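Local coordinates for putative sortase (Streptococcus pneumoniae, PDB 2W1K), which probably acts as a class C sortase, a transpeptidase that covalently links pilin subunits during assembly of the pneumococcal pilus fibre, at residues R123-L128 against L172-P177; H113-S118 against P179-R184. All blocks are in the same frame, centred on the assembly; numbering follows the deposited sequence.

Contact 1: residues R123-L128 against L172-P177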
ATOM      1  N   ARG A 123      -0.278  -2.828 -13.699  1.00 30.05           N
ATOM      2  CA  ARG A 123       0.146  -2.783 -15.142  1.00 29.71           C
ATOM      3  C   ARG A 123       0.387  -1.330 -15.588  1.00 30.74           C
ATOM      4  O   ARG A 123       1.427  -0.982 -16.280  1.00 30.95           O
ATOM      5  CB  ARG A 123      -0.930  -3.413 -16.032  1.00 28.37           C
ATOM      6  CG  ARG A 123      -0.395  -3.750 -17.452  1.00 27.84           C
ATOM      7  CD  ARG A 123      -1.280  -4.793 -18.085  1.00 32.53           C
ATOM      8  NE  ARG A 123      -1.249  -6.054 -17.304  1.00 35.90           N
ATOM      9  CZ  ARG A 123      -2.030  -7.101 -17.570  1.00 35.38           C
ATOM     10  NH1 ARG A 123      -2.901  -7.046 -18.595  1.00 41.00           N
ATOM     11  NH2 ARG A 123      -1.924  -8.214 -16.830  1.00 44.09           N
ATOM     12  N   HIS A 124      -0.535  -0.462 -15.164  1.00 29.20           N
ATOM     13  CA  HIS A 124      -0.644   0.931 -15.667  1.00 30.36           C
ATOM     14  C   HIS A 124      -0.185   2.111 -14.785  1.00 31.52           C
ATOM     15  O   HIS A 124      -0.532   3.270 -15.042  1.00 32.38           O
ATOM     16  CB  HIS A 124      -2.097   1.221 -16.050  1.00 28.36           C
ATOM     17  CG  HIS A 124      -2.662   0.222 -17.034  1.00 34.41           C
ATOM     18  ND1 HIS A 124      -2.149   0.062 -18.323  1.00 33.96           N
ATOM     19  CD2 HIS A 124      -3.709  -0.642 -16.928  1.00 27.79           C
ATOM     20  CE1 HIS A 124      -2.852  -0.868 -18.948  1.00 32.89           C
ATOM     21  NE2 HIS A 124      -3.780  -1.327 -18.119  1.00 35.33           N
ATOM     22  N   LEU A 125       0.618   1.865 -13.789  1.00 32.32           N
ATOM     23  CA  LEU A 125       1.106   2.969 -12.966  1.00 33.16           C
ATOM     24  C   LEU A 125       1.800   4.041 -13.770  1.00 34.07           C
ATOM     25  O   LEU A 125       1.952   5.183 -13.312  1.00 34.45           O
ATOM     26  CB  LEU A 125       2.120   2.406 -11.990  1.00 33.47           C
ATOM     27  CG  LEU A 125       1.496   1.751 -10.760  1.00 31.71           C
ATOM     28  CD1 LEU A 125       2.491   1.485  -9.635  1.00 28.33           C
ATOM     29  CD2 LEU A 125       0.387   2.518 -10.278  1.00 28.88           C
ATOM     30  N   ASP A 126       2.303   3.676 -14.955  1.00 36.04           N
ATOM     31  CA  ASP A 126       3.133   4.655 -15.749  1.00 35.69           C
ATOM     32  C   ASP A 126       2.241   5.777 -16.331  1.00 36.26           C
ATOM     33  O   ASP A 126       2.731   6.811 -16.743  1.00 35.89           O
ATOM     34  CB  ASP A 126       3.888   3.965 -16.883  1.00 35.26           C
ATOM     35  CG  ASP A 126       2.955   3.213 -17.813  1.00 33.56           C
ATOM     36  OD1 ASP A 126       2.327   2.221 -17.428  1.00 36.90           O
ATOM     37  OD2 ASP A 126       2.793   3.623 -18.951  1.00 39.18           O
ATOM     38  N   GLN A 127       0.928   5.564 -16.337  1.00 36.70           N
ATOM     39  CA  GLN A 127      -0.034   6.577 -16.748  1.00 38.19           C
ATOM     40  C   GLN A 127      -0.390   7.732 -15.765  1.00 38.84           C
ATOM     41  O   GLN A 127      -1.015   8.703 -16.186  1.00 40.16           O
ATOM     42  CB  GLN A 127      -1.297   5.850 -17.058  1.00 37.81           C
ATOM     43  CG  GLN A 127      -1.185   5.104 -18.344  1.00 41.96           C
ATOM     44  CD  GLN A 127      -2.394   4.254 -18.635  1.00 47.63           C
ATOM     45  OE1 GLN A 127      -2.299   3.288 -19.377  1.00 48.09           O
ATOM     46  NE2 GLN A 127      -3.555   4.612 -18.045  1.00 52.08           N
ATOM     47  N   LEU A 128      -0.051   7.572 -14.480  1.00 36.68           N
ATOM     48  CA  LEU A 128      -0.386   8.479 -13.436  1.00 36.79           C
ATOM     49  C   LEU A 128       0.281   9.809 -13.697  1.00 37.74           C
ATOM     50  O   LEU A 128       1.472   9.821 -14.103  1.00 38.65           O
ATOM     51  CB  LEU A 128       0.090   7.923 -12.089  1.00 35.22           C
ATOM     52  CG  LEU A 128      -0.785   6.793 -11.546  1.00 36.36           C
ATOM     53  CD1 LEU A 128      -0.036   6.023 -10.411  1.00 33.91           C
ATOM     54  CD2 LEU A 128      -2.123   7.411 -11.124  1.00 32.35           C
ATOM     55  N   LEU A 172       4.372   3.475  -4.523  1.00 28.62           N
ATOM     56  CA  LEU A 172       3.941   2.274  -5.276  1.00 29.98           C
ATOM     57  C   LEU A 172       5.152   1.712  -6.058  1.00 31.64           C
ATOM     58  O   LEU A 172       5.860   2.460  -6.750  1.00 31.36           O
ATOM     59  CB  LEU A 172       2.821   2.631  -6.234  1.00 28.70           C
ATOM     60  CG  LEU A 172       1.409   2.665  -5.634  1.00 32.82           C
ATOM     61  CD1 LEU A 172       1.146   2.783  -4.131  1.00 28.87           C
ATOM     62  CD2 LEU A 172       0.288   3.246  -6.444  1.00 32.65           C
ATOM     63  N   ILE A 173       5.382   0.392  -5.973  1.00 32.08           N
ATOM     64  CA  ILE A 173       6.509  -0.176  -6.720  1.00 31.03           C
ATOM     65  C   ILE A 173       6.026  -1.335  -7.587  1.00 29.49           C
ATOM     66  O   ILE A 173       5.249  -2.168  -7.138  1.00 26.08           O
ATOM     67  CB  ILE A 173       7.646  -0.712  -5.767  1.00 31.96           C
ATOM     68  CG1 ILE A 173       8.841  -1.186  -6.637  1.00 29.10           C
ATOM     69  CG2 ILE A 173       7.072  -1.811  -4.800  1.00 31.43           C
ATOM     70  CD1 ILE A 173      10.157  -1.442  -5.821  1.00 27.63           C
ATOM     71  N   THR A 174       6.542  -1.395  -8.817  1.00 30.72           N
ATOM     72  CA  THR A 174       6.227  -2.481  -9.733  1.00 31.21           C
ATOM     73  C   THR A 174       7.380  -2.672 -10.644  1.00 32.75           C
ATOM     74  O   THR A 174       8.335  -1.901 -10.551  1.00 33.41           O
ATOM     75  CB  THR A 174       4.933  -2.212 -10.550  1.00 31.20           C
ATOM     76  OG1 THR A 174       4.546  -3.401 -11.209  1.00 31.09           O
ATOM     77  CG2 THR A 174       5.068  -1.073 -11.617  1.00 26.46           C
ATOM     78  N   CYS A 175       7.315  -3.720 -11.513  1.00 32.80           N
ATOM     79  CA  CYS A 175       8.445  -4.035 -12.392  1.00 33.41           C
ATOM     80  C   CYS A 175       8.427  -3.207 -13.691  1.00 31.90           C
ATOM     81  O   CYS A 175       7.375  -2.827 -14.202  1.00 32.19           O
ATOM     82  CB  CYS A 175       8.537  -5.555 -12.632  1.00 34.66           C
ATOM     83  SG  CYS A 175       9.084  -6.373 -11.125  1.00 38.36           S
ATOM     84  N   ASP A 176       9.591  -2.893 -14.219  1.00 31.71           N
ATOM     85  CA  ASP A 176       9.637  -2.095 -15.437  1.00 31.26           C
ATOM     86  C   ASP A 176      10.982  -2.422 -16.159  1.00 32.40           C
ATOM     87  O   ASP A 176      12.002  -2.677 -15.521  1.00 31.18           O
ATOM     88  CB  ASP A 176       9.512  -0.623 -15.019  1.00 32.20           C
ATOM     89  CG  ASP A 176       9.490   0.356 -16.187  1.00 36.45           C
ATOM     90  OD1 ASP A 176       8.458   0.453 -16.904  1.00 34.90           O
ATOM     91  OD2 ASP A 176      10.533   1.050 -16.397  1.00 45.21           O
ATOM     92  N   PRO A 177      11.000  -2.389 -17.515  1.00 32.58           N
ATOM     93  CA  PRO A 177       9.876  -2.183 -18.411  1.00 32.84           C
ATOM     94  C   PRO A 177       9.356  -3.573 -18.856  1.00 33.92           C
ATOM     95  O   PRO A 177       9.952  -4.598 -18.505  1.00 32.17           O
ATOM     96  CB  PRO A 177      10.500  -1.392 -19.537  1.00 31.91           C
ATOM     97  CG  PRO A 177      11.869  -2.039 -19.638  1.00 33.18           C
ATOM     98  CD  PRO A 177      12.289  -2.330 -18.214  1.00 30.88           C
TER
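Leu125 meets Leu172 and Thr174 through its two methyl branches, which divide the work between them. CD1 reaches furthest into the strand and lies 3.6 Å from Leu172 CB, while CD2 rests against the matching branch of its partner, with Leu125 CD2 and Leu172 CD2 3.9 Å apart. The two leucine side chains cross at about a right angle. Thr174 adds a lighter touch: its methyl CG2 is 4.1 Å from Leu125 CD1, and the two side chains run past one another in opposite directions. With OG1 of the threonine set opposite the backbone N (chi1 -168°), CG2 stands between the backbone N and the carbonyl carbon and is the branch that meets the leucine. The hydroxyl is satisfied by the carbonyl oxygen of Gly112. No hydrogen bond joins the two segments; the contact is apolar and buried. Leu125 is presented by a short 3-10 turn, closed by a bond of 3.0 Å from Gln127 N to His124 O. On the other side, strand alternation turns Leu172 and Thr174 toward the loop and Ile173 away, onto Val109 and Ala111 of strand 106-111. The loop thus packs on one face of strand 168-176, which is flanked in the sheet by strands 106-111 and 183-196; Leu172 also touches Phe189 and, on strand 65-69, Ile69.

Contact 2: residues H113-S118 against P179-R184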
ATOM      1  N   HIS A 113       2.167  -6.493  -8.943  1.00 29.40           N
ATOM      2  CA  HIS A 113       2.581  -6.980 -10.285  1.00 30.03           C
ATOM      3  C   HIS A 113       2.244  -6.136 -11.480  1.00 31.25           C
ATOM      4  O   HIS A 113       1.244  -5.381 -11.488  1.00 30.87           O
ATOM      5  CB  HIS A 113       2.047  -8.367 -10.518  1.00 30.53           C
ATOM      6  CG  HIS A 113       2.815  -9.407  -9.797  1.00 27.82           C
ATOM      7  ND1 HIS A 113       4.203  -9.439  -9.832  1.00 29.89           N
ATOM      8  CD2 HIS A 113       2.407 -10.522  -9.142  1.00 21.90           C
ATOM      9  CE1 HIS A 113       4.613 -10.529  -9.203  1.00 31.72           C
ATOM     10  NE2 HIS A 113       3.538 -11.217  -8.800  1.00 27.53           N
ATOM     11  N   ARG A 114       3.110  -6.245 -12.488  1.00 32.40           N
ATOM     12  CA  ARG A 114       2.986  -5.435 -13.717  1.00 32.47           C
ATOM     13  C   ARG A 114       2.159  -6.170 -14.793  1.00 33.46           C
ATOM     14  O   ARG A 114       1.362  -5.551 -15.533  1.00 35.83           O
ATOM     15  CB  ARG A 114       4.356  -5.161 -14.308  1.00 30.92           C
ATOM     16  CG  ARG A 114       4.290  -4.071 -15.370  1.00 30.34           C
ATOM     17  CD  ARG A 114       3.901  -2.789 -14.661  1.00 29.43           C
ATOM     18  NE  ARG A 114       3.784  -1.615 -15.537  1.00 30.80           N
ATOM     19  CZ  ARG A 114       4.777  -0.805 -15.959  1.00 35.21           C
ATOM     20  NH1 ARG A 114       6.103  -1.032 -15.711  1.00 32.59           N
ATOM     21  NH2 ARG A 114       4.418   0.221 -16.730  1.00 37.59           N
ATOM     22  N   ALA A 115       2.352  -7.472 -14.864  1.00 33.09           N
ATOM     23  CA  ALA A 115       1.754  -8.318 -15.899  1.00 36.38           C
ATOM     24  C   ALA A 115       1.533  -9.768 -15.387  1.00 37.38           C
ATOM     25  O   ALA A 115       1.890 -10.721 -16.048  1.00 39.42           O
ATOM     26  CB  ALA A 115       2.671  -8.333 -17.093  1.00 36.60           C
ATOM     27  N   GLU A 116       1.074  -9.898 -14.166  1.00 36.84           N
ATOM     28  CA  GLU A 116       0.521 -11.109 -13.585  1.00 38.39           C
ATOM     29  C   GLU A 116      -0.565 -11.751 -14.476  1.00 38.61           C
ATOM     30  O   GLU A 116      -1.451 -11.059 -14.928  1.00 38.09           O
ATOM     31  CB  GLU A 116      -0.101 -10.707 -12.188  1.00 39.64           C
ATOM     32  CG  GLU A 116      -1.054 -11.700 -11.589  1.00 38.27           C
ATOM     33  CD  GLU A 116      -0.280 -12.895 -11.070  1.00 45.23           C
ATOM     34  OE1 GLU A 116       0.996 -12.864 -11.136  1.00 48.77           O
ATOM     35  OE2 GLU A 116      -0.936 -13.848 -10.599  1.00 45.61           O
ATOM     36  N   PRO A 117      -0.497 -13.092 -14.687  1.00 39.31           N
ATOM     37  CA  PRO A 117      -1.322 -13.703 -15.669  1.00 41.37           C
ATOM     38  C   PRO A 117      -2.796 -13.396 -15.480  1.00 42.94           C
ATOM     39  O   PRO A 117      -3.535 -13.447 -16.439  1.00 44.68           O
ATOM     40  CB  PRO A 117      -1.029 -15.214 -15.501  1.00 39.48           C
ATOM     41  CG  PRO A 117       0.345 -15.233 -15.141  1.00 39.73           C
ATOM     42  CD  PRO A 117       0.433 -14.099 -14.120  1.00 40.33           C
ATOM     43  N   SER A 118      -3.285 -13.073 -14.305  1.00 43.50           N
ATOM     44  CA  SER A 118      -4.738 -13.022 -14.342  1.00 44.43           C
ATOM     45  C   SER A 118      -5.404 -11.723 -13.874  1.00 44.31           C
ATOM     46  O   SER A 118      -6.616 -11.682 -13.841  1.00 43.94           O
ATOM     47  CB  SER A 118      -5.337 -14.297 -13.678  1.00 46.01           C
ATOM     48  OG  SER A 118      -4.355 -15.083 -12.936  1.00 47.69           O
ATOM     49  N   PRO A 179       8.987  -6.406 -21.507  1.00 33.45           N
ATOM     50  CA  PRO A 179       8.875  -7.610 -20.652  1.00 32.72           C
ATOM     51  C   PRO A 179      10.130  -7.934 -19.823  1.00 33.64           C
ATOM     52  O   PRO A 179      10.221  -9.015 -19.215  1.00 32.21           O
ATOM     53  CB  PRO A 179       8.753  -8.732 -21.666  1.00 32.58           C
ATOM     54  CG  PRO A 179       9.939  -8.330 -22.706  1.00 31.95           C
ATOM     55  CD  PRO A 179       9.715  -6.729 -22.783  1.00 32.97           C
ATOM     56  N   THR A 180      11.067  -7.008 -19.804  1.00 34.17           N
ATOM     57  CA  THR A 180      12.369  -7.247 -19.296  1.00 35.84           C
ATOM     58  C   THR A 180      12.360  -7.205 -17.805  1.00 36.27           C
ATOM     59  O   THR A 180      13.045  -8.011 -17.207  1.00 37.69           O
ATOM     60  CB  THR A 180      13.287  -6.139 -19.762  1.00 36.89           C
ATOM     61  OG1 THR A 180      13.193  -6.031 -21.187  1.00 42.83           O
ATOM     62  CG2 THR A 180      14.680  -6.493 -19.474  1.00 42.11           C
ATOM     63  N   PHE A 181      11.676  -6.212 -17.218  1.00 32.82           N
ATOM     64  CA  PHE A 181      11.384  -6.180 -15.810  1.00 32.98           C
ATOM     65  C   PHE A 181      12.645  -6.182 -15.011  1.00 32.09           C
ATOM     66  O   PHE A 181      12.692  -6.741 -13.947  1.00 30.11           O
ATOM     67  CB  PHE A 181      10.492  -7.368 -15.382  1.00 33.10           C
ATOM     68  CG  PHE A 181       9.109  -7.296 -15.966  1.00 33.02           C
ATOM     69  CD1 PHE A 181       8.513  -6.073 -16.113  1.00 33.56           C
ATOM     70  CD2 PHE A 181       8.423  -8.421 -16.327  1.00 33.82           C
ATOM     71  CE1 PHE A 181       7.286  -5.942 -16.589  1.00 32.56           C
ATOM     72  CE2 PHE A 181       7.181  -8.288 -16.877  1.00 35.50           C
ATOM     73  CZ  PHE A 181       6.616  -7.019 -16.968  1.00 32.76           C
ATOM     74  N   ASN A 182      13.672  -5.592 -15.552  1.00 31.86           N
ATOM     75  CA  ASN A 182      14.878  -5.631 -14.870  1.00 34.17           C
ATOM     76  C   ASN A 182      15.073  -4.366 -14.026  1.00 34.99           C
ATOM     77  O   ASN A 182      16.104  -4.177 -13.355  1.00 35.30           O
ATOM     78  CB  ASN A 182      16.005  -5.848 -15.873  1.00 35.70           C
ATOM     79  CG  ASN A 182      16.208  -4.699 -16.806  1.00 39.42           C
ATOM     80  OD1 ASN A 182      15.262  -4.124 -17.410  1.00 44.99           O
ATOM     81  ND2 ASN A 182      17.493  -4.383 -17.012  1.00 45.47           N
ATOM     82  N   LYS A 183      14.060  -3.513 -14.041  1.00 35.72           N
ATOM     83  CA  LYS A 183      14.073  -2.296 -13.199  1.00 35.23           C
ATOM     84  C   LYS A 183      12.835  -2.197 -12.304  1.00 34.51           C
ATOM     85  O   LYS A 183      11.981  -3.092 -12.284  1.00 34.34           O
ATOM     86  CB  LYS A 183      14.293  -1.046 -14.088  1.00 34.80           C
ATOM     87  CG  LYS A 183      15.668  -1.167 -14.762  1.00 38.70           C
ATOM     88  CD  LYS A 183      16.042   0.036 -15.546  1.00 42.77           C
ATOM     89  CE  LYS A 183      17.477  -0.071 -16.030  1.00 49.41           C
ATOM     90  NZ  LYS A 183      17.718   1.018 -17.048  1.00 51.19           N
ATOM     91  N   ARG A 184      12.769  -1.153 -11.482  1.00 34.26           N
ATOM     92  CA  ARG A 184      11.569  -1.019 -10.640  1.00 33.24           C
ATOM     93  C   ARG A 184      11.094   0.385 -10.874  1.00 33.05           C
ATOM     94  O   ARG A 184      11.877   1.330 -10.738  1.00 32.36           O
ATOM     95  CB  ARG A 184      11.866  -1.243  -9.180  1.00 32.78           C
ATOM     96  CG  ARG A 184      12.617  -2.501  -8.900  1.00 32.78           C
ATOM     97  CD  ARG A 184      11.636  -3.669  -9.061  1.00 32.93           C
ATOM     98  NE  ARG A 184      12.301  -4.927  -8.805  1.00 31.78           N
ATOM     99  CZ  ARG A 184      12.712  -5.790  -9.765  1.00 36.86           C
ATOM    100  NH1 ARG A 184      12.556  -5.546 -11.090  1.00 32.52           N
ATOM    101  NH2 ARG A 184      13.271  -6.909  -9.392  1.00 32.74           N
TER
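Phe181 closes on the aliphatic root of Arg114 and the methyl of Ala115. In the 179-184 turn, Pro179 follows a cis peptide bond, and its carbonyl C lies 3.9 Å above one face of the Phe181 ring, offset toward the rim. The ring meets Arg114 and Ala115 obliquely, with Phe181 CE1 3.7 Å from Arg114 CG and CZ 4.2 Å from Ala115 CB; the Arg114 guanidinium and ring planes are 42° apart. The bend of Arg114 at chi2 (66°) leads its guanidinium away from the turn, where NE bonds to Arg123 O and NH2 and NH1 are salt-bridged to Asp126 and Asp176. Next, Asn182 and Lys183 both lie opposite Asp176 and form a classic beta bulge where strand 183-196 begins. Arg184 then turns its guanidinium back on the turn: NH1 donates to Phe181 O at 3.1 Å and, more closely, to Lys183 O at 2.8 Å, both oxygens close to the guanidinium plane, while NH2 is salt-bridged to Asp43. Such a turn, running from the end of the cysteine strand to an arginine on the next, is a feature of the sortase beta-barrel fold, and Arg184 occupies the position expected of its active-site arginine.

How the contacts relate
Contact 1 is nested within the chain loop that contact 2 closes, and their centres are about 9 Å apart. Arg114 connects them: NE is 2.6 Å from Arg123 O and NH1 is 2.7 Å from Cys175 O, so an arginine packed in contact 2 ties together both segments of contact 1. Three of the four segments hold the trio expected of a sortase active site: His113, Cys175 and Arg184. Segment 123-128 supplies none of them and packs on the cysteine strand. Cys175 SG lies 3.6 Å from Arg184 NH1 and 5.9 Å from His113 ND1. Asp43 and Phe45, which reach Arg184 and Cys175, belong to an Asp-Pro-Phe sequence consistent with the lid of class C sortases.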